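Local coordinates for hypothetical protein PSPTO_2114 (Pseudomonas syringae pv. tomato, PDB 2ODA) that is of uncertain function but belongs to the HAD (haloacid dehalogenase) superfamily, in a Pseudomonas-specific subfamily with a probably novel biochemical function, at residues W127-A132 / S171-L176; P7-G12 / V109-D114; V18-Q23 / L37-Q42. One frame throughout, in Å; residues are numbered along the deposited sequence.

Interaction 1 of 3, residues W127-A132 / S171-L176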
loop_
_atom_site.group_PDB
_atom_site.type_symbol
_atom_site.label_atom_id
_atom_site.label_comp_id
_atom_site.label_asym_id
_atom_site.label_seq_id
_atom_site.Cartn_x
_atom_site.Cartn_y
_atom_site.Cartn_z
ATOM N N TRP B 127 3.321 -9.055 2.388
ATOM C CA TRP B 127 3.785 -10.320 2.946
ATOM C C TRP B 127 5.014 -10.005 3.795
ATOM O O TRP B 127 5.788 -9.095 3.478
ATOM C CB TRP B 127 4.184 -11.304 1.832
ATOM C CG TRP B 127 2.996 -11.928 1.125
ATOM C CD1 TRP B 127 2.419 -11.518 -0.053
ATOM C CD2 TRP B 127 2.265 -13.071 1.559
ATOM N NE1 TRP B 127 1.358 -12.353 -0.379
ATOM C CE2 TRP B 127 1.240 -13.308 0.601
ATOM C CE3 TRP B 127 2.364 -13.916 2.675
ATOM C CZ2 TRP B 127 0.313 -14.354 0.736
ATOM C CZ3 TRP B 127 1.448 -14.966 2.807
ATOM C CH2 TRP B 127 0.438 -15.176 1.831
ATOM N N THR B 128 5.196 -10.765 4.872
ATOM C CA THR B 128 6.360 -10.565 5.764
ATOM C C THR B 128 7.107 -11.856 6.075
ATOM O O THR B 128 6.496 -12.893 6.295
ATOM C CB THR B 128 5.968 -9.886 7.119
ATOM O OG1 THR B 128 4.998 -10.682 7.807
ATOM C CG2 THR B 128 5.359 -8.514 6.877
ATOM N N ILE B 129 8.435 -11.771 6.090
ATOM C CA ILE B 129 9.296 -12.871 6.496
ATOM C C ILE B 129 10.125 -12.331 7.651
ATOM O O ILE B 129 10.759 -11.284 7.514
ATOM C CB ILE B 129 10.240 -13.352 5.341
ATOM C CG1 ILE B 129 9.393 -13.902 4.178
ATOM C CG2 ILE B 129 11.326 -14.369 5.881
ATOM C CD1 ILE B 129 10.159 -14.140 2.816
ATOM N N GLY B 130 10.077 -13.030 8.780
ATOM C CA GLY B 130 10.843 -12.685 9.966
ATOM C C GLY B 130 12.118 -13.504 10.056
ATOM O O GLY B 130 12.188 -14.641 9.565
ATOM N N LEU B 131 13.135 -12.910 10.674
ATOM C CA LEU B 131 14.445 -13.537 10.812
ATOM C C LEU B 131 14.742 -13.854 12.278
ATOM O O LEU B 131 14.720 -12.970 13.124
ATOM C CB LEU B 131 15.541 -12.637 10.193
ATOM C CG LEU B 131 15.511 -12.434 8.663
ATOM C CD1 LEU B 131 16.612 -11.463 8.194
ATOM C CD2 LEU B 131 15.638 -13.759 7.905
ATOM N N ALA B 132 15.035 -15.123 12.565
ATOM C CA ALA B 132 15.058 -15.595 13.967
ATOM C C ALA B 132 16.403 -15.445 14.701
ATOM O O ALA B 132 16.469 -15.639 15.914
ATOM C CB ALA B 132 14.597 -17.031 14.024
ATOM N N SER B 171 5.885 -15.926 7.711
ATOM C CA SER B 171 6.827 -17.043 7.785
ATOM C C SER B 171 8.043 -16.562 8.558
ATOM O O SER B 171 8.407 -15.403 8.455
ATOM C CB SER B 171 7.301 -17.489 6.376
ATOM O OG SER B 171 6.220 -17.885 5.550
ATOM N N VAL B 172 8.655 -17.462 9.334
ATOM C CA VAL B 172 9.908 -17.163 10.022
ATOM C C VAL B 172 10.976 -18.182 9.645
ATOM O O VAL B 172 10.725 -19.395 9.628
ATOM C CB VAL B 172 9.757 -17.135 11.592
ATOM C CG1 VAL B 172 11.091 -16.751 12.255
ATOM C CG2 VAL B 172 8.667 -16.124 12.041
ATOM N N ILE B 173 12.172 -17.673 9.361
ATOM C CA ILE B 173 13.323 -18.469 8.983
ATOM C C ILE B 173 14.546 -18.069 9.815
ATOM O O ILE B 173 14.595 -16.979 10.388
ATOM C CB ILE B 173 13.650 -18.344 7.452
ATOM C CG1 ILE B 173 13.830 -16.861 7.040
ATOM C CG2 ILE B 173 12.529 -19.055 6.643
ATOM C CD1 ILE B 173 14.309 -16.624 5.582
ATOM N N ASP B 174 15.529 -18.961 9.852
ATOM C CA ASP B 174 16.685 -18.795 10.745
ATOM C C ASP B 174 17.680 -17.769 10.199
ATOM O O ASP B 174 18.402 -17.123 10.970
ATOM C CB ASP B 174 17.430 -20.111 10.875
ATOM C CG ASP B 174 16.726 -21.134 11.761
ATOM O OD1 ASP B 174 15.666 -20.858 12.374
ATOM O OD2 ASP B 174 17.285 -22.259 11.817
ATOM N N HIS B 175 17.775 -17.681 8.873
ATOM C CA HIS B 175 18.770 -16.815 8.218
ATOM C C HIS B 175 18.422 -16.692 6.751
ATOM O O HIS B 175 17.619 -17.467 6.241
ATOM C CB HIS B 175 20.209 -17.394 8.381
ATOM C CG HIS B 175 20.350 -18.807 7.896
ATOM N ND1 HIS B 175 20.521 -19.129 6.566
ATOM C CD2 HIS B 175 20.328 -19.983 8.561
ATOM C CE1 HIS B 175 20.602 -20.445 6.436
ATOM N NE2 HIS B 175 20.477 -20.984 7.634
ATOM N N LEU B 176 19.070 -15.747 6.068
ATOM C CA LEU B 176 18.818 -15.501 4.637
ATOM C C LEU B 176 19.144 -16.665 3.688
ATOM O O LEU B 176 18.657 -16.699 2.556
ATOM C CB LEU B 176 19.507 -14.218 4.174
ATOM C CG LEU B 176 18.997 -12.911 4.800
ATOM C CD1 LEU B 176 19.833 -11.730 4.312
ATOM C CD2 LEU B 176 17.506 -12.708 4.480
#
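Ile-173 packs against Ile-129 and Leu-131, two residues of the neighbouring strand 127-131 that face the same way. Its CG1 is 3.7 Å from Ile-129 CG2 and equally 3.7 Å from Leu-131 CD2. Its CD1 touches the same two methyls. CG1 takes the crowded position between the backbone N and the carbonyl carbon (chi1 55°), and this lets it meet both partners. Leu-131 lies beside Ile-173 and points with it, while Ile-129 crosses it at a slant. Beyond the strand end, Leu-176 brings CD2 to 4.0 Å from Leu-131 CD1, the two side chains crossing at about a right angle. Val-172 points to the other face of the sheet. Its CG1 is 3.9 Å from Ala-132 CB.

The backbones behind these side chains are paired in parallel. Gly-130 is gripped twice: its N donates to Ser-171 O (2.9 Å), and its O accepts from Ile-173 N (3.0 Å). Ala-132 N then donates to Ile-173 O at 2.9 Å, already past the strand end. The bond from Ser-171 N to Thr-128 O is weak. Val-172 N turns outward and bonds Tyr-165 OH of helix 150-167. Asp-174 O bonds Ser-133 OG.

Helices connect the two strands, as in a beta-alpha-beta crossover. Strand 171-173 is the outermost on this side of the chain's sheet. Helix 179-191 covers Ile-129, helix 150-167 covers Val-172 and Ala-132, and strand 109-112 pairs with the other side of strand 127-131.

Interaction 2 of 3, residues P7-G12 / V109-D114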
loop_
_atom_site.group_PDB
_atom_site.type_symbol
_atom_site.label_atom_id
_atom_site.label_comp_id
_atom_site.label_asym_id
_atom_site.label_seq_id
_atom_site.Cartn_x
_atom_site.Cartn_y
_atom_site.Cartn_z
ATOM N N PRO B 7 6.978 -9.402 -7.319
ATOM C CA PRO B 7 7.401 -8.202 -8.054
ATOM C C PRO B 7 8.543 -7.400 -7.411
ATOM O O PRO B 7 9.294 -6.748 -8.132
ATOM C CB PRO B 7 6.131 -7.360 -8.138
ATOM C CG PRO B 7 5.239 -7.845 -7.060
ATOM C CD PRO B 7 5.670 -9.230 -6.658
ATOM N N ALA B 8 8.686 -7.464 -6.089
ATOM C CA ALA B 8 9.700 -6.672 -5.397
ATOM C C ALA B 8 9.929 -7.280 -4.016
ATOM O O ALA B 8 9.008 -7.857 -3.436
ATOM C CB ALA B 8 9.254 -5.220 -5.260
ATOM N N LEU B 9 11.147 -7.121 -3.511
ATOM C CA LEU B 9 11.491 -7.503 -2.157
ATOM C C LEU B 9 12.084 -6.317 -1.412
ATOM O O LEU B 9 12.959 -5.596 -1.929
ATOM C CB LEU B 9 12.466 -8.692 -2.134
ATOM C CG LEU B 9 12.073 -10.004 -2.831
ATOM C CD1 LEU B 9 13.235 -10.999 -2.775
ATOM C CD2 LEU B 9 10.836 -10.626 -2.181
ATOM N N LEU B 10 11.592 -6.109 -0.194
ATOM C CA LEU B 10 12.118 -5.080 0.714
ATOM C C LEU B 10 12.867 -5.754 1.833
ATOM O O LEU B 10 12.387 -6.761 2.355
ATOM C CB LEU B 10 10.967 -4.272 1.306
ATOM C CG LEU B 10 10.023 -3.650 0.268
ATOM C CD1 LEU B 10 8.944 -2.840 1.007
ATOM C CD2 LEU B 10 10.788 -2.772 -0.753
ATOM N N PHE B 11 14.025 -5.202 2.219
ATOM C CA PHE B 11 14.828 -5.771 3.313
ATOM C C PHE B 11 15.150 -4.710 4.343
ATOM O O PHE B 11 15.538 -3.603 3.995
ATOM C CB PHE B 11 16.191 -6.261 2.794
ATOM C CG PHE B 11 16.123 -7.446 1.892
ATOM C CD1 PHE B 11 15.981 -7.281 0.513
ATOM C CD2 PHE B 11 16.264 -8.729 2.404
ATOM C CE1 PHE B 11 15.950 -8.404 -0.339
ATOM C CE2 PHE B 11 16.251 -9.853 1.562
ATOM C CZ PHE B 11 16.098 -9.675 0.189
ATOM N N GLY B 12 15.033 -5.045 5.620
ATOM C CA GLY B 12 15.734 -4.232 6.624
ATOM C C GLY B 12 17.237 -4.249 6.313
ATOM O O GLY B 12 17.748 -5.208 5.745
ATOM N N VAL B 109 7.066 -8.404 -0.777
ATOM C CA VAL B 109 7.469 -9.020 0.498
ATOM C C VAL B 109 8.454 -8.124 1.249
ATOM O O VAL B 109 9.289 -7.465 0.629
ATOM C CB VAL B 109 8.150 -10.396 0.279
ATOM C CG1 VAL B 109 8.394 -11.108 1.619
ATOM C CG2 VAL B 109 7.309 -11.282 -0.650
ATOM N N LEU B 110 8.336 -8.109 2.585
ATOM C CA LEU B 110 9.306 -7.431 3.437
ATOM C C LEU B 110 9.979 -8.500 4.272
ATOM O O LEU B 110 9.309 -9.330 4.882
ATOM C CB LEU B 110 8.623 -6.412 4.382
ATOM C CG LEU B 110 9.512 -5.915 5.547
ATOM C CD1 LEU B 110 10.648 -5.015 5.049
ATOM C CD2 LEU B 110 8.668 -5.151 6.585
ATOM N N ILE B 111 11.298 -8.462 4.303
ATOM C CA ILE B 111 12.077 -9.363 5.139
ATOM C C ILE B 111 12.784 -8.507 6.197
ATOM O O ILE B 111 13.469 -7.555 5.841
ATOM C CB ILE B 111 13.129 -10.097 4.286
ATOM C CG1 ILE B 111 12.430 -10.911 3.174
ATOM C CG2 ILE B 111 13.998 -11.020 5.157
ATOM C CD1 ILE B 111 12.523 -10.288 1.783
ATOM N N SER B 112 12.644 -8.882 7.477
ATOM C CA SER B 112 13.244 -8.141 8.612
ATOM C C SER B 112 13.257 -9.044 9.861
ATOM O O SER B 112 12.473 -9.984 9.954
ATOM C CB SER B 112 12.425 -6.871 8.908
ATOM O OG SER B 112 12.987 -6.096 9.966
ATOM N N GLY B 113 14.142 -8.752 10.813
ATOM C CA GLY B 113 13.978 -9.277 12.173
ATOM C C GLY B 113 13.507 -8.268 13.212
ATOM O O GLY B 113 13.441 -8.588 14.407
ATOM N N ASP B 114 13.140 -7.063 12.770
ATOM C CA ASP B 114 12.793 -5.976 13.689
ATOM C C ASP B 114 11.276 -5.851 13.794
ATOM O O ASP B 114 10.606 -5.604 12.791
ATOM C CB ASP B 114 13.385 -4.636 13.207
ATOM C CG ASP B 114 13.130 -3.489 14.190
ATOM O OD1 ASP B 114 12.016 -3.366 14.691
ATOM O OD2 ASP B 114 14.028 -2.686 14.437
#
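Ile-111 reaches the ring of Phe-11 through its second torsion. CG1 stands anti to the carbonyl carbon, beside the backbone N. Chi2 is 104°, well off a staggered value, and it places CD1 over one face of the Phe-11 ring. CD1 is 4.0 Å from the ring centroid and 22° off the ring normal, a CH-pi contact displaced toward the rim. The nearest ring atom is Phe-11 CE2, 3.8 Å from Ile-111 CD1. Both side chains point the same way and lie side by side. Leu-110 faces the other side of the sheet, and its CD1 comes 3.8 Å from Leu-10 CB. On the Phe-11 side, Leu-9 CD2 rests 3.6 Å from Val-109 CB.

These two strands are the centre of the Rossmann-like core of the HAD fold: the first strand, 9-12, and the fourth, 109-112, run parallel as neighbours. In HAD phosphatases the catalytic aspartate sits at the C-terminal end of the first strand and an acidic motif follows the fourth. Here a glycine, Gly-12, probably takes the nucleophile's place, while Asp-114 probably belongs to the acidic motif.

The backbones are joined by Leu-10 N to Val-109 O (2.8 Å), Ile-111 N to Leu-10 O (2.8 Å) and Gly-12 N to Ile-111 O (3.0 Å). The bond from Val-109 N to Ala-8 O is weak. Leu-10 is thus held through both its N and its O. At the strand's last residue, Ser-112 OG accepts from Asp-114 N in an ST turn. Asp-114 is the N-cap of helix 115-123, with OD1 bonded to Arg-116 N. Helix 91-99 covers Leu-10 and Leu-110, and helix 179-191 covers Leu-9, Phe-11, Val-109 and Ile-111.

Interaction 3 of 3, residues V18-Q23 / L37-Q42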
loop_
_atom_site.group_PDB
_atom_site.type_symbol
_atom_site.label_atom_id
_atom_site.label_comp_id
_atom_site.label_asym_id
_atom_site.label_seq_id
_atom_site.Cartn_x
_atom_site.Cartn_y
_atom_site.Cartn_z
ATOM N N VAL B 18 22.882 -6.968 6.951
ATOM C CA VAL B 18 24.207 -6.782 7.511
ATOM C C VAL B 18 24.014 -6.616 9.018
ATOM O O VAL B 18 22.879 -6.637 9.501
ATOM C CB VAL B 18 24.910 -5.504 6.930
ATOM C CG1 VAL B 18 25.232 -5.640 5.421
ATOM C CG2 VAL B 18 24.062 -4.255 7.166
ATOM N N ASP B 19 25.105 -6.417 9.752
ATOM C CA ASP B 19 25.021 -6.016 11.165
ATOM C C ASP B 19 24.256 -7.016 12.050
ATOM O O ASP B 19 23.263 -6.672 12.723
ATOM C CB ASP B 19 24.470 -4.573 11.305
ATOM C CG ASP B 19 24.571 -4.054 12.736
ATOM O OD1 ASP B 19 25.415 -4.571 13.494
ATOM O OD2 ASP B 19 23.810 -3.152 13.093
ATOM N N PHE B 20 24.703 -8.264 12.027
ATOM C CA PHE B 20 24.082 -9.320 12.842
ATOM C C PHE B 20 23.974 -8.841 14.294
ATOM O O PHE B 20 24.975 -8.383 14.877
ATOM C CB PHE B 20 24.963 -10.570 12.762
ATOM C CG PHE B 20 24.396 -11.786 13.439
ATOM C CD1 PHE B 20 23.734 -12.763 12.695
ATOM C CD2 PHE B 20 24.552 -11.972 14.805
ATOM C CE1 PHE B 20 23.240 -13.929 13.304
ATOM C CE2 PHE B 20 24.016 -13.132 15.450
ATOM C CZ PHE B 20 23.358 -14.108 14.677
ATOM N N GLY B 21 22.772 -8.948 14.869
ATOM C CA GLY B 21 22.536 -8.472 16.229
ATOM C C GLY B 21 22.288 -6.984 16.398
ATOM O O GLY B 21 22.271 -6.499 17.536
ATOM N N ALA B 22 22.073 -6.274 15.283
ATOM C CA ALA B 22 21.718 -4.828 15.261
ATOM C C ALA B 22 22.663 -3.996 16.123
ATOM O O ALA B 22 22.231 -3.172 16.947
ATOM C CB ALA B 22 20.234 -4.603 15.716
ATOM N N GLN B 23 23.958 -4.224 15.934
ATOM C CA GLN B 23 24.972 -3.573 16.787
ATOM C C GLN B 23 25.201 -2.115 16.463
ATOM O O GLN B 23 25.730 -1.365 17.308
ATOM C CB GLN B 23 26.272 -4.383 16.743
ATOM C CG GLN B 23 26.048 -5.795 17.286
ATOM C CD GLN B 23 25.834 -5.762 18.790
ATOM O OE1 GLN B 23 26.781 -5.543 19.539
ATOM N NE2 GLN B 23 24.577 -5.927 19.232
ATOM N N LEU B 37 28.008 -8.886 6.055
ATOM C CA LEU B 37 26.723 -9.533 5.728
ATOM C C LEU B 37 26.333 -10.657 6.692
ATOM O O LEU B 37 27.192 -11.376 7.192
ATOM C CB LEU B 37 26.792 -10.103 4.314
ATOM C CG LEU B 37 26.926 -9.044 3.220
ATOM C CD1 LEU B 37 27.616 -9.665 1.970
ATOM C CD2 LEU B 37 25.581 -8.457 2.857
ATOM N N THR B 38 25.032 -10.809 6.938
ATOM C CA THR B 38 24.512 -11.882 7.794
ATOM C C THR B 38 24.644 -13.277 7.143
ATOM O O THR B 38 24.780 -13.383 5.918
ATOM C CB THR B 38 23.044 -11.623 8.236
ATOM O OG1 THR B 38 22.190 -11.556 7.089
ATOM C CG2 THR B 38 22.948 -10.330 9.060
ATOM N N PRO B 39 24.648 -14.340 7.967
ATOM C CA PRO B 39 24.875 -15.681 7.409
ATOM C C PRO B 39 23.886 -16.027 6.274
ATOM O O PRO B 39 22.681 -15.825 6.412
ATOM C CB PRO B 39 24.688 -16.599 8.625
ATOM C CG PRO B 39 25.057 -15.756 9.800
ATOM C CD PRO B 39 24.514 -14.374 9.440
ATOM N N GLY B 40 24.417 -16.498 5.152
ATOM C CA GLY B 40 23.586 -16.880 4.014
ATOM C C GLY B 40 23.233 -15.745 3.066
ATOM O O GLY B 40 22.678 -16.005 2.001
ATOM N N ALA B 41 23.560 -14.494 3.437
ATOM C CA ALA B 41 23.182 -13.317 2.628
ATOM C C ALA B 41 23.809 -13.362 1.222
ATOM O O ALA B 41 23.122 -13.091 0.243
ATOM C CB ALA B 41 23.562 -11.966 3.353
ATOM N N GLN B 42 25.105 -13.694 1.128
ATOM C CA GLN B 42 25.776 -13.736 -0.184
ATOM C C GLN B 42 25.073 -14.684 -1.147
ATOM O O GLN B 42 24.889 -14.366 -2.316
ATOM C CB GLN B 42 27.254 -14.145 -0.062
ATOM C CG GLN B 42 28.153 -13.129 0.670
ATOM C CD GLN B 42 28.273 -13.383 2.169
ATOM O OE1 GLN B 42 27.290 -13.687 2.850
ATOM N NE2 GLN B 42 29.488 -13.260 2.685
#
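Phe-20 and Pro-39 meet across the two loops. Phe-20 CD1 is 3.7 Å from Pro-39 CD, and the side chains cross at about a right angle. CG of Phe-20 is anti to the backbone N (chi1 -174°), which sets it on the side of Pro-39. Thr-38 CG2 lies at the edge of the same ring, near its plane, and is also 3.7 Å from Val-18 O. A further contact is Val-18 CG1 to Leu-37 CD2, at 3.8 Å.

A single backbone bridge pairs Val-18 with Leu-37, CA to CA 4.1 Å. Backbone bonds of Asp-19 with Gln-36 and Thr-38 with Leu-17 also join the loops, and Gly-21 bonds Cys-134. A type II turn spans Asp-19 to Ala-22, and another spans Thr-38 to Ala-41, leading into helix 41-51. Asp-19 OD1 accepts from Gln-23 N on its syn side at 2.9 Å, in a bent bond 30° out of the carboxylate plane. Asp-19 OD2 bonds Ser-14 OG and Ala-24 N, so both carboxylate oxygens hold the first loop. Gln-23 NE2 donates to Gly-21 O at 2.9 Å, from above the carbonyl plane. Thr-38 OG1 bonds Cys-16 O, which ties the second loop to helix 13-17.

This region follows the first strand, where HAD proteins carry their squiggle and flap, and helix 13-17 is consistent with the squiggle. Trp-145 of helix 142-147 meets Phe-20 edge-to-face. Val-18 touches Leu-13 of helix 13-17, and Gly-40 is the N-cap of helix 41-51.

Overall arrangement
From the N terminus, residues 7-12 form the first half of interaction 2. Its partner, 109-114, comes about a hundred residues later. Interaction 3 is nested inside that long loop: it closes the short excursion between helix 13-17 and helix 41-51. Interaction 1 follows in series, closing a mainly helical connection from 127-132 to 171-176. Interactions 1 and 2 share one sheet, because strands 109-112 and 127-131 are neighbours, joined by Ile-129 N to Leu-110 O and Leu-110 N to Trp-127 O. Interaction 3 touches interaction 1 through His-175 and Leu-176, which pack on residues 38-41. It makes no touch with interaction 2.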